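Local coordinates for Alr4995 protein (Nostoc sp., PDB 6LRF) that probably hydrolyses arginine to ornithine, ammonia and carbon dioxide and converts ornithine to proline, as a bifunctional arginine dihydrolase and ornithine cyclodeaminase, at residues B[380-386]-B[402-408]. Coordinates in Å, arbitrary orientation, origin at the centre of the assembly. Residue numbers count along the deposited sequence, not the author numbering.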
# COMPACT_ATOMS: atom_id res chain seq x y z
N PHE B 380 -21.98 -1.08 34.49
CA PHE B 380 -21.83 0.38 34.37
C PHE B 380 -22.04 0.82 32.92
O PHE B 380 -21.66 0.12 31.98
CB PHE B 380 -20.45 0.84 34.87
CG PHE B 380 -19.30 0.33 34.06
CD1 PHE B 380 -18.86 -0.98 34.21
CD2 PHE B 380 -18.64 1.16 33.16
CE1 PHE B 380 -17.81 -1.46 33.46
CE2 PHE B 380 -17.56 0.69 32.41
CZ PHE B 380 -17.15 -0.62 32.57
N TYR B 381 -22.69 1.96 32.75
CA TYR B 381 -22.87 2.51 31.43
C TYR B 381 -21.53 3.05 30.93
O TYR B 381 -20.74 3.63 31.70
CB TYR B 381 -23.95 3.58 31.44
CG TYR B 381 -24.00 4.41 30.18
CD1 TYR B 381 -24.70 3.98 29.05
CD2 TYR B 381 -23.39 5.65 30.13
CE1 TYR B 381 -24.75 4.77 27.88
CE2 TYR B 381 -23.42 6.43 28.98
CZ TYR B 381 -24.09 5.99 27.86
OH TYR B 381 -24.11 6.82 26.75
N VAL B 382 -21.27 2.85 29.64
CA VAL B 382 -20.02 3.30 29.03
C VAL B 382 -20.22 4.59 28.25
O VAL B 382 -20.97 4.63 27.29
CB VAL B 382 -19.44 2.22 28.10
CG1 VAL B 382 -18.11 2.72 27.46
CG2 VAL B 382 -19.20 0.94 28.87
N SER B 383 -19.51 5.64 28.65
CA SER B 383 -19.70 6.95 28.04
C SER B 383 -19.13 7.03 26.63
O SER B 383 -18.27 6.23 26.23
CB SER B 383 -19.06 8.04 28.90
OG SER B 383 -17.68 7.76 29.03
N THR B 384 -19.63 8.00 25.88
CA THR B 384 -19.25 8.24 24.49
C THR B 384 -18.57 9.60 24.41
O THR B 384 -18.42 10.29 25.43
CB THR B 384 -20.48 8.20 23.57
OG1 THR B 384 -21.32 9.32 23.86
CG2 THR B 384 -21.28 6.92 23.81
N ILE B 385 -18.19 10.04 23.21
CA ILE B 385 -17.60 11.37 23.09
C ILE B 385 -18.66 12.47 23.16
O ILE B 385 -18.33 13.65 23.29
CB ILE B 385 -16.81 11.55 21.77
CG1 ILE B 385 -17.76 11.55 20.57
CG2 ILE B 385 -15.72 10.48 21.63
CD1 ILE B 385 -17.08 11.85 19.23
N TYR B 386 -19.93 12.09 23.06
CA TYR B 386 -20.99 13.08 22.81
C TYR B 386 -21.57 13.68 24.07
O TYR B 386 -21.63 13.01 25.10
CB TYR B 386 -22.10 12.45 21.98
CG TYR B 386 -21.60 12.05 20.63
CD1 TYR B 386 -21.29 13.02 19.68
CD2 TYR B 386 -21.40 10.71 20.31
CE1 TYR B 386 -20.81 12.67 18.44
CE2 TYR B 386 -20.92 10.35 19.07
CZ TYR B 386 -20.63 11.33 18.13
OH TYR B 386 -20.14 10.98 16.89
N GLN B 402 -16.74 15.17 29.72
CA GLN B 402 -17.14 14.09 28.83
C GLN B 402 -15.95 13.50 28.08
O GLN B 402 -15.16 14.23 27.50
CB GLN B 402 -18.18 14.58 27.84
CG GLN B 402 -18.82 13.47 27.00
CD GLN B 402 -19.81 12.63 27.80
OE1 GLN B 402 -20.55 13.15 28.63
NE2 GLN B 402 -19.83 11.32 27.53
N ARG B 403 -15.81 12.19 28.11
CA ARG B 403 -14.94 11.50 27.16
C ARG B 403 -15.43 10.08 26.96
O ARG B 403 -16.22 9.57 27.76
CB ARG B 403 -13.48 11.48 27.62
CG ARG B 403 -13.25 10.88 28.96
CD ARG B 403 -11.79 10.39 29.05
NE ARG B 403 -11.65 9.14 28.33
CZ ARG B 403 -10.51 8.49 28.14
NH1 ARG B 403 -9.37 8.96 28.61
NH2 ARG B 403 -10.53 7.34 27.47
N MSE B 404 -14.96 9.43 25.91
CA MSE B 404 -15.40 8.07 25.67
C MSE B 404 -14.75 7.12 26.66
O MSE B 404 -13.70 7.42 27.25
CB MSE B 404 -15.07 7.64 24.24
CG MSE B 404 -13.59 7.49 23.99
SE MSE B 404 -13.26 6.55 22.28
CE MSE B 404 -14.93 7.01 21.33
N ASP B 405 -15.41 5.98 26.84
CA ASP B 405 -14.89 4.85 27.59
C ASP B 405 -14.71 5.16 29.07
O ASP B 405 -13.83 4.60 29.73
CB ASP B 405 -13.57 4.37 26.99
CG ASP B 405 -13.75 3.74 25.62
OD1 ASP B 405 -14.89 3.32 25.29
OD2 ASP B 405 -12.77 3.67 24.86
N GLY B 406 -15.56 6.03 29.59
CA GLY B 406 -15.57 6.28 31.02
C GLY B 406 -16.83 5.74 31.67
O GLY B 406 -17.69 5.18 30.98
N ALA B 407 -16.91 5.89 32.99
CA ALA B 407 -18.16 5.70 33.70
C ALA B 407 -18.71 7.07 34.09
O ALA B 407 -18.00 8.07 34.07
CB ALA B 407 -17.96 4.83 34.94
N ILE B 408 -19.99 7.13 34.43
CA ILE B 408 -20.56 8.41 34.85
C ILE B 408 -20.87 8.36 36.34
O ILE B 408 -21.70 7.57 36.78
CB ILE B 408 -21.81 8.75 34.04
CG1 ILE B 408 -21.46 8.80 32.55
CG2 ILE B 408 -22.41 10.08 34.49
CD1 ILE B 408 -22.64 9.17 31.67
O HOH W 1 -21.42 4.73 34.18
O HOH W 2 -22.25 9.21 26.94
O HOH W 3 -17.43 4.56 24.26
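Ser-383 is the main bump. Its CA-to-CB bond points toward 402-408, and its hydroxyl fills the hollow where that chain turns at Met-404 and Asp-405: Ser-383 OG donates to Arg-403 O (2.6 Å) and accepts from Gly-406 N (2.8 Å). The hollow has little room, since a CB modelled on Gly-406 would lie 3.2 Å from Ser-383 OG. The backbone of the same serine bonds the residues leaving the bend, Ser-383 N donating to Gly-406 O (3.0 Å, 173° at the hydrogen) and Ser-383 O accepting from Asp-405 N (2.9 Å). Asp-405 has a positive phi (66°), consistent with the sharp turn that presents these groups to the serine. The turn connects strands 395-400 and 407-413 of a mixed β-sheet, whereas 380-386 belongs to the loop leading into strand 388-392, so the contact packs that loop against the connection between two sheet strands. At one end Gln-402 reaches across, Gln-402 NE2 donating to Thr-384 O (2.7 Å), while Ile-385 CG2 packs on the selenomethionine methyl, Met-404 CE (3.6 Å); beyond them, Met-404 touches Asn-644 of the second subunit. At the other end Tyr-381 CE2 meets Ile-408 CD1 (3.9 Å) and Phe-380 CD2 approaches Ala-407 CB (4.1 Å). Water 1 fills the gap here, donating to Tyr-381 O and accepting from Ile-408 N, both at 2.8 Å. Val-382 CG1 rests 3.9 Å from Asp-405 CA; the aspartate's OD1 is hydrogen-bonded to His-554 of helix 554-567, against which Phe-380 and Val-382 also pack.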